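Local structure of NLP/P60 family protein (Bacillus cereus ATCC 10987, 3H41) at residues T20-L25 against P97-E102. The protein probably cleaves gamma-D-glutamyl-L-lysine bonds in murein peptides as a cysteine peptidase of the NlpC/P60 family, releasing the dipeptide L-Ala-gamma-D-Glu. Numbering follows the deposited sequence. Where two conformers were deposited one is given.
Sequences TAPDSL and PGWMPE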
ATOM      1  N   THR A  20      -9.969 -12.651  -2.775  1.00 14.00           N
ATOM      2  CA  THR A  20     -11.409 -12.543  -2.837  1.00 14.74           C
ATOM      3  C   THR A  20     -12.069 -13.822  -2.335  1.00 13.64           C
ATOM      4  O   THR A  20     -13.230 -13.815  -2.033  1.00 17.90           O
ATOM      5  CB  THR A  20     -11.892 -12.293  -4.278  1.00 14.42           C
ATOM      6  OG1 THR A  20     -11.390 -13.341  -5.128  1.00 13.99           O
ATOM      7  CG2 THR A  20     -11.405 -10.920  -4.756  1.00 10.07           C
ATOM      8  N   ALA A  21     -11.337 -14.924  -2.245  1.00 15.15           N
ATOM      9  CA  ALA A  21     -11.873 -16.160  -1.684  1.00 13.88           C
ATOM     10  C   ALA A  21     -10.718 -16.855  -1.042  1.00 16.69           C
ATOM     11  O   ALA A  21      -9.591 -16.648  -1.473  1.00 17.87           O
ATOM     12  CB  ALA A  21     -12.487 -17.060  -2.792  1.00 15.60           C
ATOM     13  N   PRO A  22     -10.973 -17.682  -0.023  1.00 14.92           N
ATOM     14  CA  PRO A  22      -9.863 -18.436   0.551  1.00 16.63           C
ATOM     15  C   PRO A  22      -9.456 -19.615  -0.363  1.00 16.53           C
ATOM     16  O   PRO A  22     -10.166 -19.899  -1.341  1.00 17.14           O
ATOM     17  CB  PRO A  22     -10.451 -18.937   1.877  1.00 19.67           C
ATOM     18  CG  PRO A  22     -11.923 -19.086   1.570  1.00 18.79           C
ATOM     19  CD  PRO A  22     -12.274 -18.030   0.599  1.00 16.11           C
ATOM     20  N   ASP A  23      -8.290 -20.198  -0.090  1.00 17.60           N
ATOM     21  CA  ASP A  23      -7.838 -21.409  -0.803  0.50 20.24           C
ATOM     22  C   ASP A  23      -7.744 -21.257  -2.303  1.00 20.90           C
ATOM     23  O   ASP A  23      -8.025 -22.220  -3.043  1.00 23.24           O
ATOM     24  CB  ASP A  23      -8.819 -22.567  -0.579  0.50 22.01           C
ATOM     25  CG  ASP A  23      -9.015 -22.880   0.851  0.50 21.32           C
ATOM     26  OD1 ASP A  23      -8.019 -23.279   1.476  0.50 16.26           O
ATOM     27  OD2 ASP A  23     -10.168 -22.739   1.323  0.50 20.93           O
ATOM     28  N   SER A  24      -7.379 -20.071  -2.784  1.00 20.18           N
ATOM     29  CA  SER A  24      -7.355 -19.816  -4.232  1.00 19.79           C
ATOM     30  C   SER A  24      -5.941 -19.682  -4.771  1.00 18.90           C
ATOM     31  O   SER A  24      -5.752 -19.198  -5.880  1.00 23.43           O
ATOM     32  CB  SER A  24      -8.128 -18.533  -4.541  1.00 21.74           C
ATOM     33  OG  SER A  24      -9.496 -18.770  -4.263  1.00 26.47           O
ATOM     34  N   LEU A  25      -4.952 -20.117  -4.008  1.00 14.93           N
ATOM     35  CA  LEU A  25      -3.551 -19.916  -4.426  1.00 15.05           C
ATOM     36  C   LEU A  25      -3.200 -20.866  -5.564  1.00 15.68           C
ATOM     37  O   LEU A  25      -3.611 -22.012  -5.548  1.00 15.79           O
ATOM     38  CB  LEU A  25      -2.589 -20.252  -3.288  1.00 17.56           C
ATOM     39  CG  LEU A  25      -2.523 -19.426  -2.012  1.00 22.88           C
ATOM     40  CD1 LEU A  25      -1.595 -20.098  -1.010  1.00 17.65           C
ATOM     41  CD2 LEU A  25      -2.013 -18.058  -2.306  1.00 16.80           C
ATOM     42  N   PRO A  97     -12.152  -5.560   3.043  1.00 15.51           N
ATOM     43  CA  PRO A  97     -12.314  -6.982   3.273  1.00 14.66           C
ATOM     44  C   PRO A  97     -11.480  -7.872   2.361  1.00 14.33           C
ATOM     45  O   PRO A  97     -11.206  -7.526   1.211  1.00 16.42           O
ATOM     46  CB  PRO A  97     -13.780  -7.186   3.003  1.00 15.23           C
ATOM     47  CG  PRO A  97     -14.040  -6.260   1.874  1.00 12.84           C
ATOM     48  CD  PRO A  97     -13.268  -5.013   2.250  1.00 17.25           C
ATOM     49  N   GLY A  98     -11.100  -9.023   2.882  1.00 14.73           N
ATOM     50  CA  GLY A  98     -10.512 -10.064   2.072  1.00 15.08           C
ATOM     51  C   GLY A  98      -9.978 -11.213   2.892  1.00 14.67           C
ATOM     52  O   GLY A  98      -9.950 -11.147   4.085  1.00 15.42           O
ATOM     53  N   TRP A  99      -9.533 -12.254   2.206  1.00 12.06           N
ATOM     54  CA  TRP A  99      -9.088 -13.497   2.826  1.00 13.59           C
ATOM     55  C   TRP A  99      -7.574 -13.627   2.784  1.00 15.35           C
ATOM     56  O   TRP A  99      -6.920 -13.310   1.765  1.00 15.04           O
ATOM     57  CB  TRP A  99      -9.732 -14.692   2.110  1.00 14.35           C
ATOM     58  CG  TRP A  99     -11.206 -14.767   2.267  1.00 13.76           C
ATOM     59  CD1 TRP A  99     -12.154 -14.157   1.504  1.00 17.94           C
ATOM     60  CD2 TRP A  99     -11.917 -15.556   3.242  1.00 14.98           C
ATOM     61  NE1 TRP A  99     -13.418 -14.482   1.980  1.00 15.35           N
ATOM     62  CE2 TRP A  99     -13.294 -15.345   3.036  1.00 22.62           C
ATOM     63  CE3 TRP A  99     -11.511 -16.394   4.280  1.00 15.42           C
ATOM     64  CZ2 TRP A  99     -14.275 -15.960   3.818  1.00 20.63           C
ATOM     65  CZ3 TRP A  99     -12.491 -17.005   5.067  1.00 21.03           C
ATOM     66  CH2 TRP A  99     -13.851 -16.786   4.830  1.00 19.61           C
HETATM   67  N   MSE A 100      -7.015 -14.076   3.901  1.00 14.54           N
HETATM   68  CA  MSE A 100      -5.579 -14.238   4.054  1.00 15.65           C
HETATM   69  C   MSE A 100      -5.251 -15.434   4.970  1.00 15.91           C
HETATM   70  O   MSE A 100      -6.100 -15.855   5.765  1.00 17.24           O
HETATM   71  CB  MSE A 100      -4.972 -12.944   4.595  1.00 16.72           C
HETATM   72  CG  MSE A 100      -5.493 -12.511   5.975  1.00 20.60           C
HETATM   73 SE   MSE A 100      -4.492 -10.967   6.650  0.75  8.01          SE
HETATM   74  CE  MSE A 100      -2.868 -11.874   6.916  1.00 10.85           C
ATOM     75  N   PRO A 101      -4.031 -15.995   4.865  1.00 15.89           N
ATOM     76  CA  PRO A 101      -3.680 -17.080   5.809  1.00 15.18           C
ATOM     77  C   PRO A 101      -3.597 -16.600   7.228  1.00 18.50           C
ATOM     78  O   PRO A 101      -2.964 -15.579   7.496  1.00 17.14           O
ATOM     79  CB  PRO A 101      -2.309 -17.543   5.335  1.00 16.05           C
ATOM     80  CG  PRO A 101      -2.256 -17.141   3.871  1.00 17.67           C
ATOM     81  CD  PRO A 101      -3.005 -15.850   3.816  1.00 15.08           C
ATOM     82  N   GLU A 102      -4.226 -17.336   8.132  1.00 18.19           N
ATOM     83  CA  GLU A 102      -4.163 -17.001   9.561  1.00 18.98           C
ATOM     84  C   GLU A 102      -2.734 -16.901  10.088  1.00 17.88           C
ATOM     85  O   GLU A 102      -2.449 -16.114  10.994  1.00 15.35           O
ATOM     86  CB  GLU A 102      -4.958 -18.011  10.399  1.00 18.19           C
ATOM     87  CG  GLU A 102      -5.192 -17.457  11.807  1.00 26.73           C
ATOM     88  CD  GLU A 102      -6.256 -18.223  12.580  1.00 39.25           C
ATOM     89  OE1 GLU A 102      -6.316 -19.456  12.423  1.00 37.51           O
ATOM     90  OE2 GLU A 102      -7.017 -17.580  13.338  1.00 44.54           O
TER
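The loop T20-L25, which follows strand 15-19, runs past strand 96-101 without a hydrogen bond between the two segments; P22 CA comes 5.5 Å from W99 CA, and T20 CA 5.6 Å from G98 CA. W99 carries the contact by laying one face of its indole against the ring of P22. P22 CD sits 3.6 Å from the centroid of the five-membered ring of W99, only 10° off the ring normal, a CH-pi contact. P22 CB continues the cover onto the six-membered ring, 3.7 Å from W99 CE3, so that proline and indole lie alongside each other and point the same way. The first torsion of W99 (chi1 -66°) sets CG beside the backbone N and anti to the carbonyl carbon, which brings a face of the indole against P22. Near the pyrrole end, T20 O and A21 CA approach W99 CD1 obliquely, at 3.7 and 3.8 Å. Beyond the proline the loop bends, and S24 OG donates to P22 O over 3.2 Å from above the carbonyl plane. W79 also touches P22, and a backbone hydrogen bond joins W99 to W19. T20 OG1 is hydrogen-bonded to N58 O, and the T20 side chain lies near that of substrate-binding E61. The loop thus meets a strand of the SH3-like domain through dispersion and one CH-pi touch, from a CD methylene probably slightly polarised by the adjacent ring N.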